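Local coordinates for protein ApaG (Shewanella oneidensis, PDB 1TZA) that is of unknown function but belongs to the ApaG family, whose domain falls in the E-set clan of immunoglobulin-like beta-sandwiches, at residues Y100-E105 / F110-K115; W51-A56 / S85-D90; I34-L39 / A44-R49. All coordinates share one frame; numbering follows the deposited sequence.

Contact 1: Y100-E105 / F110-K115; sequences YGMVSE and FNAIIK
The Tyr-100 ring has the end methyl of Ile-114 over the centre of one face: Ile-114 CD1 lies 3.4 Å from the Tyr-100 ring centroid, only 10° off the normal, a CH-pi contact between side chains crossing at about a right angle. The Phe-110 ring takes Met-102, a selenomethionine, over one face, with Met-102 CB 3.7 Å from the Phe-110 centroid but shifted toward the rim, while Ser-104 N stands at the ring edge. A chi1 of 62° swings the Phe-110 ring across, bringing that face against Met-102 CB. On the same side of the sheet, Ala-112 CB lies 3.8 Å from Met-102 CG and also meets Tyr-100 CB. Four backbone hydrogen bonds join the pairs Tyr-100/Ala-112 and Met-102/Phe-110, the shortest from Met-102 N to Phe-110 O at 2.8 Å. At the non-hydrogen-bonded pair Gly-101/Asn-111, Asn-111 CA points its hydrogen at Tyr-100 O, 3.4 Å away. In the beta hairpin of strands 93-104 and 109-120, the former pairs with strand 44-55 through Gly-101 and Val-103; Ile-8 of strand 8-19 packs on Met-102, Phe-110 and Ala-112, and Ile-34 and Ile-36 of strand 28-38 on Tyr-100, whose hydroxyl hydrogen-bonds to Tyr-83 OH.

Contact 2: W51-A56 / S85-D90; sequences WIITDA and SGTVLD
Ile-53 is the first residue of 51-56 to meet the other segment, and it uses two branches to do so. Its CD1 reaches Thr-87, lying 3.9 Å from the Thr-87 OG1 atom, the two side chains sliding past each other in opposite directions. Its CG2 packs on Leu-89, 3.7 Å from Leu-89 CD2. With chi1 -53° CG2 lies anti to the backbone N, and an extended chi2 (170°) carries CD1 on to Thr-87. Both contacts are side chain against side chain, with no hydrogen bond between the backbones: strand 44-55 is in one sheet of the sandwich, strand 79-89 in the other, and Met-96 of strand 93-104 packs on both Ile-53 and Thr-87. Two residues further on, Asp-55 turns inward and meets Asp-90, just past the end of strand 79-89. Asp-55 OD2 is 2.7 Å from Asp-90 OD1 and 3.1 Å from Asp-90 OD2, and the carboxylate planes are turned 40° apart. Asp-90 OD1 also comes within 3.1 Å of Asp-55 CB. The other oxygen of Asp-55, OD1, accepts from Asn-57 N, as in an Asx turn, and from Lys-59 N, while Asp-90 OD2 forms a salt bridge with Lys-59 NZ. Packing round Ile-53, apolar at Leu-89 and against a hydroxyl at Thr-87, gives way to a pair of acids at the strand ends. Two carboxylates so close would repel if both were charged; the short separation is consistent with a proton held by one of them, and the ammonium of Lys-59 probably eases whatever negative charge remains.

Contact 3: I34-L39 / A44-R49; sequences ITIINL and AKLETR
Ile-36 and Leu-46 face each other across a beta arch, in which strand 28-38 ends, the chain turns, and strand 44-55 sets off in the opposite sheet. The methyls do the touching: Ile-36 CD1 lies 3.5 Å from Leu-46 CD1, the two side chains crossing at about a right angle. The backbones stand well apart here, with 9.3 Å between Ile-36 CA and Leu-46 CA, and no hydrogen bond links the segments. Ile-36 spans its share of that distance with a nearly extended end (chi2 151°), and Leu-46 swings its CG anti to the backbone N (chi1 -169°). Nearer the turn the strands converge, and Asn-38 CA is 7.0 Å from Ala-44 CA. The methyl of Ala-44 lies over one face of the Asn-38 amide, with Ala-44 CB 4.3 Å from Asn-38 CG; Asn-38 ND2 is 3.9 Å from Ala-44 N, which is packing and not bonding. The arch carries the chain from the sheet of strands 8-19, 28-38 and 79-89 to the other sheet of the sandwich. The buried amide of Asn-38 is tied to the connection itself: OD1 accepts from Gly-40 N, as in an Asx turn, and ND2 donates to Gln-42 O, with weak bonds to Ile-75 O and Pro-76 O. These bonds, made at both ends of the amide, fix its rotation and hold it flat beside Ala-44. Further along, Glu-47 and Thr-48 together oppose Gly-101, a classic beta bulge where strand 44-55 pairs with strand 93-104, and beyond it Arg-49 forms a salt bridge with Glu-18 of the second subunit.

Overall arrangement
All three contacts are mainly buried: contact 3 touches through buried residues alone, while contact 1 has exposed Asn-111 and contact 2 partly exposed Asp-90 at their margins. Contact 1 joins neighbouring strands within one sheet and combines backbone hydrogen bonds with CH-pi packing; contacts 2 and 3 bridge the two sheets by side chains alone. Both of these use strand 44-55, on opposite sides of the chain's centre, and each adds polar residues to aliphatic packing: paired acids in contact 2, an amide bonded to the turn in contact 3. Contacts 1 and 3 have centres about 6 Å apart. Trp-51, in a segment of contact 2, packs on Ile-114 and Tyr-100 of contact 1 and on Ile-34 of contact 3.

Contact 1: Y100-E105 / F110-K115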
loop_
_atom_site.group_PDB
_atom_site.type_symbol
_atom_site.label_atom_id
_atom_site.label_comp_id
_atom_site.label_asym_id
_atom_site.label_seq_id
_atom_site.Cartn_x
_atom_site.Cartn_y
_atom_site.Cartn_z
ATOM N N TYR A 100 -5.541 18.483 -7.155
ATOM C CA TYR A 100 -5.924 17.621 -8.259
ATOM C C TYR A 100 -6.265 18.564 -9.398
ATOM O O TYR A 100 -6.991 19.541 -9.197
ATOM C CB TYR A 100 -7.171 16.801 -7.908
ATOM C CG TYR A 100 -6.942 15.685 -6.927
ATOM C CD1 TYR A 100 -5.900 14.779 -7.104
ATOM C CD2 TYR A 100 -7.801 15.498 -5.847
ATOM C CE1 TYR A 100 -5.719 13.704 -6.231
ATOM C CE2 TYR A 100 -7.634 14.428 -4.964
ATOM C CZ TYR A 100 -6.588 13.529 -5.166
ATOM O OH TYR A 100 -6.426 12.449 -4.318
ATOM N N GLY A 101 -5.740 18.297 -10.587
ATOM C CA GLY A 101 -6.053 19.151 -11.719
ATOM C C GLY A 101 -7.351 18.668 -12.335
ATOM O O GLY A 101 -7.365 17.647 -13.017
HETATM N N MSE A 102 -8.445 19.385 -12.092
HETATM C CA MSE A 102 -9.750 18.994 -12.632
HETATM C C MSE A 102 -10.111 19.721 -13.924
HETATM O O MSE A 102 -9.611 20.809 -14.199
HETATM C CB MSE A 102 -10.867 19.291 -11.619
HETATM C CG MSE A 102 -10.618 18.835 -10.184
HETATM SE SE MSE A 102 -10.592 16.917 -9.958
HETATM C CE MSE A 102 -12.288 16.465 -10.807
ATOM N N VAL A 103 -10.990 19.106 -14.708
ATOM C CA VAL A 103 -11.490 19.711 -15.935
ATOM C C VAL A 103 -12.979 19.385 -15.969
ATOM O O VAL A 103 -13.379 18.253 -15.682
ATOM C CB VAL A 103 -10.794 19.164 -17.214
ATOM C CG1 VAL A 103 -10.961 17.661 -17.313
ATOM C CG2 VAL A 103 -11.384 19.847 -18.451
ATOM N N SER A 104 -13.800 20.381 -16.294
ATOM C CA SER A 104 -15.246 20.189 -16.334
ATOM C C SER A 104 -15.754 19.807 -17.717
ATOM O O SER A 104 -15.047 19.945 -18.716
ATOM C CB SER A 104 -15.960 21.463 -15.880
ATOM O OG SER A 104 -15.753 22.511 -16.811
ATOM N N GLU A 105 -16.989 19.318 -17.752
ATOM C CA GLU A 105 -17.642 18.929 -18.995
ATOM C C GLU A 105 -17.534 20.094 -19.974
ATOM O O GLU A 105 -17.319 19.897 -21.173
ATOM C CB GLU A 105 -19.120 18.624 -18.726
ATOM C CG GLU A 105 -19.908 18.142 -19.931
ATOM C CD GLU A 105 -19.805 16.642 -20.132
ATOM O OE1 GLU A 105 -20.283 15.895 -19.249
ATOM O OE2 GLU A 105 -19.251 16.209 -21.167
ATOM N N PHE A 110 -9.735 23.641 -13.436
ATOM C CA PHE A 110 -9.658 24.215 -12.098
ATOM C C PHE A 110 -9.006 23.213 -11.155
ATOM O O PHE A 110 -8.749 22.073 -11.538
ATOM C CB PHE A 110 -11.047 24.599 -11.580
ATOM C CG PHE A 110 -11.988 23.443 -11.448
ATOM C CD1 PHE A 110 -12.510 22.822 -12.580
ATOM C CD2 PHE A 110 -12.370 22.981 -10.190
ATOM C CE1 PHE A 110 -13.406 21.759 -12.464
ATOM C CE2 PHE A 110 -13.267 21.916 -10.059
ATOM C CZ PHE A 110 -13.786 21.306 -11.200
ATOM N N ASN A 111 -8.740 23.634 -9.923
ATOM C CA ASN A 111 -8.096 22.747 -8.968
ATOM C C ASN A 111 -8.944 22.397 -7.760
ATOM O O ASN A 111 -9.680 23.230 -7.238
ATOM C CB ASN A 111 -6.784 23.361 -8.484
ATOM C CG ASN A 111 -5.807 23.616 -9.614
ATOM O OD1 ASN A 111 -5.440 22.704 -10.361
ATOM N ND2 ASN A 111 -5.381 24.866 -9.748
ATOM N N ALA A 112 -8.839 21.141 -7.339
ATOM C CA ALA A 112 -9.537 20.644 -6.162
ATOM C C ALA A 112 -8.438 20.566 -5.108
ATOM O O ALA A 112 -7.473 19.817 -5.267
ATOM C CB ALA A 112 -10.121 19.258 -6.426
ATOM N N ILE A 113 -8.566 21.356 -4.049
ATOM C CA ILE A 113 -7.565 21.376 -2.996
ATOM C C ILE A 113 -7.661 20.164 -2.091
ATOM O O ILE A 113 -8.749 19.696 -1.766
ATOM C CB ILE A 113 -7.694 22.641 -2.122
ATOM C CG1 ILE A 113 -7.645 23.883 -3.006
ATOM C CG2 ILE A 113 -6.559 22.692 -1.095
ATOM C CD1 ILE A 113 -7.992 25.162 -2.277
ATOM N N ILE A 114 -6.499 19.658 -1.698
ATOM C CA ILE A 114 -6.411 18.522 -0.801
ATOM C C ILE A 114 -5.757 19.050 0.475
ATOM O O ILE A 114 -4.542 19.220 0.531
ATOM C CB ILE A 114 -5.544 17.394 -1.402
ATOM C CG1 ILE A 114 -6.073 17.009 -2.788
ATOM C CG2 ILE A 114 -5.575 16.185 -0.484
ATOM C CD1 ILE A 114 -5.061 16.279 -3.656
ATOM N N LYS A 115 -6.576 19.322 1.487
ATOM C CA LYS A 115 -6.093 19.843 2.761
ATOM C C LYS A 115 -5.043 18.933 3.366
ATOM O O LYS A 115 -5.046 17.722 3.136
ATOM C CB LYS A 115 -7.251 19.990 3.756
ATOM C CG LYS A 115 -8.384 20.872 3.270
ATOM C CD LYS A 115 -7.916 22.297 3.007
ATOM C CE LYS A 115 -9.082 23.180 2.554
ATOM N NZ LYS A 115 -8.650 24.553 2.145
#

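Contact 2: W51-A56 / S85-D90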
loop_
_atom_site.group_PDB
_atom_site.type_symbol
_atom_site.label_atom_id
_atom_site.label_comp_id
_atom_site.label_asym_id
_atom_site.label_seq_id
_atom_site.Cartn_x
_atom_site.Cartn_y
_atom_site.Cartn_z
ATOM N N TRP A 51 1.213 16.096 -5.316
ATOM C CA TRP A 51 1.371 15.883 -3.890
ATOM C C TRP A 51 2.630 16.524 -3.326
ATOM O O TRP A 51 3.606 16.750 -4.038
ATOM C CB TRP A 51 1.433 14.381 -3.578
ATOM C CG TRP A 51 0.152 13.611 -3.754
ATOM C CD1 TRP A 51 -0.087 12.602 -4.651
ATOM C CD2 TRP A 51 -1.024 13.714 -2.944
ATOM N NE1 TRP A 51 -1.335 12.067 -4.441
ATOM C CE2 TRP A 51 -1.933 12.730 -3.401
ATOM C CE3 TRP A 51 -1.398 14.541 -1.876
ATOM C CZ2 TRP A 51 -3.194 12.550 -2.820
ATOM C CZ3 TRP A 51 -2.656 14.359 -1.297
ATOM C CH2 TRP A 51 -3.537 13.372 -1.773
ATOM N N ILE A 52 2.579 16.824 -2.035
ATOM C CA ILE A 52 3.709 17.368 -1.301
ATOM C C ILE A 52 3.691 16.502 -0.053
ATOM O O ILE A 52 2.751 16.538 0.736
ATOM C CB ILE A 52 3.528 18.859 -0.928
ATOM C CG1 ILE A 52 3.720 19.734 -2.171
ATOM C CG2 ILE A 52 4.536 19.264 0.146
ATOM C CD1 ILE A 52 2.544 19.722 -3.113
ATOM N N ILE A 53 4.728 15.699 0.099
ATOM C CA ILE A 53 4.843 14.781 1.211
ATOM C C ILE A 53 6.004 15.198 2.100
ATOM O O ILE A 53 7.127 15.383 1.624
ATOM C CB ILE A 53 5.059 13.350 0.669
ATOM C CG1 ILE A 53 3.950 13.036 -0.351
ATOM C CG2 ILE A 53 5.067 12.344 1.809
ATOM C CD1 ILE A 53 4.173 11.765 -1.148
ATOM N N THR A 54 5.724 15.339 3.393
ATOM C CA THR A 54 6.724 15.765 4.359
ATOM C C THR A 54 6.881 14.806 5.532
ATOM O O THR A 54 5.890 14.420 6.152
ATOM C CB THR A 54 6.353 17.152 4.913
ATOM O OG1 THR A 54 6.090 18.041 3.818
ATOM C CG2 THR A 54 7.484 17.718 5.763
ATOM N N ASP A 55 8.123 14.417 5.836
ATOM C CA ASP A 55 8.361 13.526 6.968
ATOM C C ASP A 55 8.465 14.386 8.230
ATOM O O ASP A 55 8.412 15.615 8.154
ATOM C CB ASP A 55 9.630 12.668 6.775
ATOM C CG ASP A 55 10.928 13.482 6.780
ATOM O OD1 ASP A 55 10.924 14.653 7.213
ATOM O OD2 ASP A 55 11.971 12.931 6.357
ATOM N N ALA A 56 8.608 13.747 9.385
ATOM C CA ALA A 56 8.680 14.464 10.652
ATOM C C ALA A 56 9.734 15.568 10.719
ATOM O O ALA A 56 9.603 16.486 11.520
ATOM C CB ALA A 56 8.893 13.467 11.799
ATOM N N SER A 85 -4.462 4.508 -2.336
ATOM C CA SER A 85 -3.080 4.421 -2.775
ATOM C C SER A 85 -2.247 4.401 -1.501
ATOM O O SER A 85 -2.767 4.090 -0.444
ATOM C CB SER A 85 -2.698 5.614 -3.644
ATOM O OG SER A 85 -1.392 5.430 -4.173
ATOM N N GLY A 86 -0.967 4.726 -1.589
ATOM C CA GLY A 86 -0.147 4.707 -0.395
ATOM C C GLY A 86 1.189 5.396 -0.574
ATOM O O GLY A 86 1.510 5.892 -1.654
ATOM N N THR A 87 1.976 5.430 0.492
ATOM C CA THR A 87 3.284 6.051 0.423
ATOM C C THR A 87 4.154 5.512 1.541
ATOM O O THR A 87 3.641 5.044 2.558
ATOM C CB THR A 87 3.190 7.578 0.572
ATOM O OG1 THR A 87 4.472 8.154 0.310
ATOM C CG2 THR A 87 2.758 7.950 1.982
ATOM N N VAL A 88 5.470 5.580 1.345
ATOM C CA VAL A 88 6.429 5.106 2.337
ATOM C C VAL A 88 7.196 6.280 2.936
ATOM O O VAL A 88 7.825 7.038 2.208
ATOM C CB VAL A 88 7.457 4.136 1.707
ATOM C CG1 VAL A 88 8.546 3.806 2.723
ATOM C CG2 VAL A 88 6.768 2.863 1.255
ATOM N N LEU A 89 7.148 6.437 4.256
ATOM C CA LEU A 89 7.872 7.535 4.899
ATOM C C LEU A 89 9.106 7.032 5.624
ATOM O O LEU A 89 9.151 5.876 6.037
ATOM C CB LEU A 89 6.995 8.254 5.921
ATOM C CG LEU A 89 5.841 9.122 5.442
ATOM C CD1 LEU A 89 5.197 9.774 6.666
ATOM C CD2 LEU A 89 6.343 10.184 4.465
ATOM N N ASP A 90 10.099 7.902 5.788
ATOM C CA ASP A 90 11.303 7.517 6.514
ATOM C C ASP A 90 11.146 7.816 8.006
ATOM O O ASP A 90 12.058 7.564 8.793
ATOM C CB ASP A 90 12.559 8.211 5.950
ATOM C CG ASP A 90 12.411 9.717 5.852
ATOM O OD1 ASP A 90 11.569 10.301 6.571
ATOM O OD2 ASP A 90 13.156 10.322 5.056
#

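Contact 3: I34-L39 / A44-R49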
loop_
_atom_site.group_PDB
_atom_site.type_symbol
_atom_site.label_atom_id
_atom_site.label_comp_id
_atom_site.label_asym_id
_atom_site.label_seq_id
_atom_site.Cartn_x
_atom_site.Cartn_y
_atom_site.Cartn_z
ATOM N N ILE A 34 -8.787 8.324 -0.517
ATOM C CA ILE A 34 -9.318 9.634 -0.844
ATOM C C ILE A 34 -10.729 9.521 -1.408
ATOM O O ILE A 34 -11.030 8.620 -2.189
ATOM C CB ILE A 34 -8.434 10.347 -1.910
ATOM C CG1 ILE A 34 -6.947 10.199 -1.564
ATOM C CG2 ILE A 34 -8.796 11.829 -1.996
ATOM C CD1 ILE A 34 -6.497 10.943 -0.330
ATOM N N THR A 35 -11.592 10.437 -0.992
ATOM C CA THR A 35 -12.962 10.487 -1.486
ATOM C C THR A 35 -13.085 11.870 -2.093
ATOM O O THR A 35 -12.855 12.878 -1.420
ATOM C CB THR A 35 -14.001 10.328 -0.364
ATOM O OG1 THR A 35 -13.878 9.022 0.220
ATOM C CG2 THR A 35 -15.421 10.494 -0.926
ATOM N N ILE A 36 -13.421 11.904 -3.375
ATOM C CA ILE A 36 -13.560 13.141 -4.116
ATOM C C ILE A 36 -15.023 13.310 -4.506
ATOM O O ILE A 36 -15.527 12.635 -5.406
ATOM C CB ILE A 36 -12.657 13.089 -5.354
ATOM C CG1 ILE A 36 -11.208 12.875 -4.900
ATOM C CG2 ILE A 36 -12.770 14.362 -6.146
ATOM C CD1 ILE A 36 -10.344 12.144 -5.901
ATOM N N ILE A 37 -15.705 14.209 -3.808
ATOM C CA ILE A 37 -17.123 14.456 -4.046
ATOM C C ILE A 37 -17.373 15.628 -4.984
ATOM O O ILE A 37 -16.866 16.736 -4.772
ATOM C CB ILE A 37 -17.858 14.740 -2.721
ATOM C CG1 ILE A 37 -17.480 13.687 -1.680
ATOM C CG2 ILE A 37 -19.366 14.716 -2.941
ATOM C CD1 ILE A 37 -18.024 13.988 -0.300
ATOM N N ASN A 38 -18.151 15.376 -6.032
ATOM C CA ASN A 38 -18.491 16.419 -6.984
ATOM C C ASN A 38 -19.891 16.921 -6.663
ATOM O O ASN A 38 -20.892 16.290 -7.016
ATOM C CB ASN A 38 -18.432 15.883 -8.411
ATOM C CG ASN A 38 -18.976 16.862 -9.424
ATOM O OD1 ASN A 38 -18.850 18.076 -9.266
ATOM N ND2 ASN A 38 -19.569 16.338 -10.486
ATOM N N LEU A 39 -19.943 18.059 -5.976
ATOM C CA LEU A 39 -21.196 18.677 -5.576
ATOM C C LEU A 39 -21.698 19.617 -6.670
ATOM O O LEU A 39 -22.741 20.258 -6.522
ATOM C CB LEU A 39 -20.993 19.446 -4.269
ATOM C CG LEU A 39 -20.510 18.607 -3.082
ATOM C CD1 LEU A 39 -20.189 19.500 -1.899
ATOM C CD2 LEU A 39 -21.586 17.595 -2.710
ATOM N N ALA A 44 -17.206 16.316 -13.598
ATOM C CA ALA A 44 -15.838 16.802 -13.434
ATOM C C ALA A 44 -14.859 15.638 -13.576
ATOM O O ALA A 44 -15.031 14.582 -12.956
ATOM C CB ALA A 44 -15.672 17.467 -12.073
ATOM N N LYS A 45 -13.835 15.841 -14.396
ATOM C CA LYS A 45 -12.837 14.820 -14.647
ATOM C C LYS A 45 -11.503 15.143 -13.991
ATOM O O LYS A 45 -10.940 16.227 -14.191
ATOM C CB LYS A 45 -12.652 14.665 -16.152
ATOM C CG LYS A 45 -11.698 13.576 -16.584
ATOM C CD LYS A 45 -11.633 13.554 -18.100
ATOM C CE LYS A 45 -10.678 12.510 -18.602
ATOM N NZ LYS A 45 -10.565 12.578 -20.082
ATOM N N LEU A 46 -11.002 14.193 -13.207
ATOM C CA LEU A 46 -9.723 14.354 -12.516
ATOM C C LEU A 46 -8.596 13.999 -13.484
ATOM O O LEU A 46 -8.407 12.833 -13.818
ATOM C CB LEU A 46 -9.684 13.437 -11.288
ATOM C CG LEU A 46 -8.550 13.635 -10.278
ATOM C CD1 LEU A 46 -8.909 12.951 -8.958
ATOM C CD2 LEU A 46 -7.253 13.095 -10.855
ATOM N N GLU A 47 -7.847 14.998 -13.935
ATOM C CA GLU A 47 -6.768 14.740 -14.882
ATOM C C GLU A 47 -5.382 14.575 -14.268
ATOM O O GLU A 47 -4.630 13.684 -14.668
ATOM C CB GLU A 47 -6.734 15.840 -15.946
ATOM C CG GLU A 47 -7.909 15.772 -16.907
ATOM C CD GLU A 47 -7.788 16.743 -18.064
ATOM O OE1 GLU A 47 -8.500 16.553 -19.073
ATOM O OE2 GLU A 47 -6.989 17.696 -17.967
ATOM N N THR A 48 -5.041 15.423 -13.301
ATOM C CA THR A 48 -3.724 15.344 -12.666
ATOM C C THR A 48 -3.745 15.438 -11.148
ATOM O O THR A 48 -4.739 15.824 -10.535
ATOM C CB THR A 48 -2.797 16.475 -13.137
ATOM O OG1 THR A 48 -3.360 17.727 -12.730
ATOM C CG2 THR A 48 -2.620 16.450 -14.646
ATOM N N ARG A 49 -2.619 15.089 -10.545
ATOM C CA ARG A 49 -2.478 15.184 -9.104
ATOM C C ARG A 49 -1.107 15.768 -8.844
ATOM O O ARG A 49 -0.195 15.635 -9.662
ATOM C CB ARG A 49 -2.600 13.814 -8.434
ATOM C CG ARG A 49 -1.551 12.794 -8.837
ATOM C CD ARG A 49 -1.638 11.550 -7.950
ATOM N NE ARG A 49 -1.332 10.323 -8.682
ATOM C CZ ARG A 49 -0.128 9.982 -9.129
ATOM N NH1 ARG A 49 0.914 10.773 -8.921
ATOM N NH2 ARG A 49 0.029 8.853 -9.798
#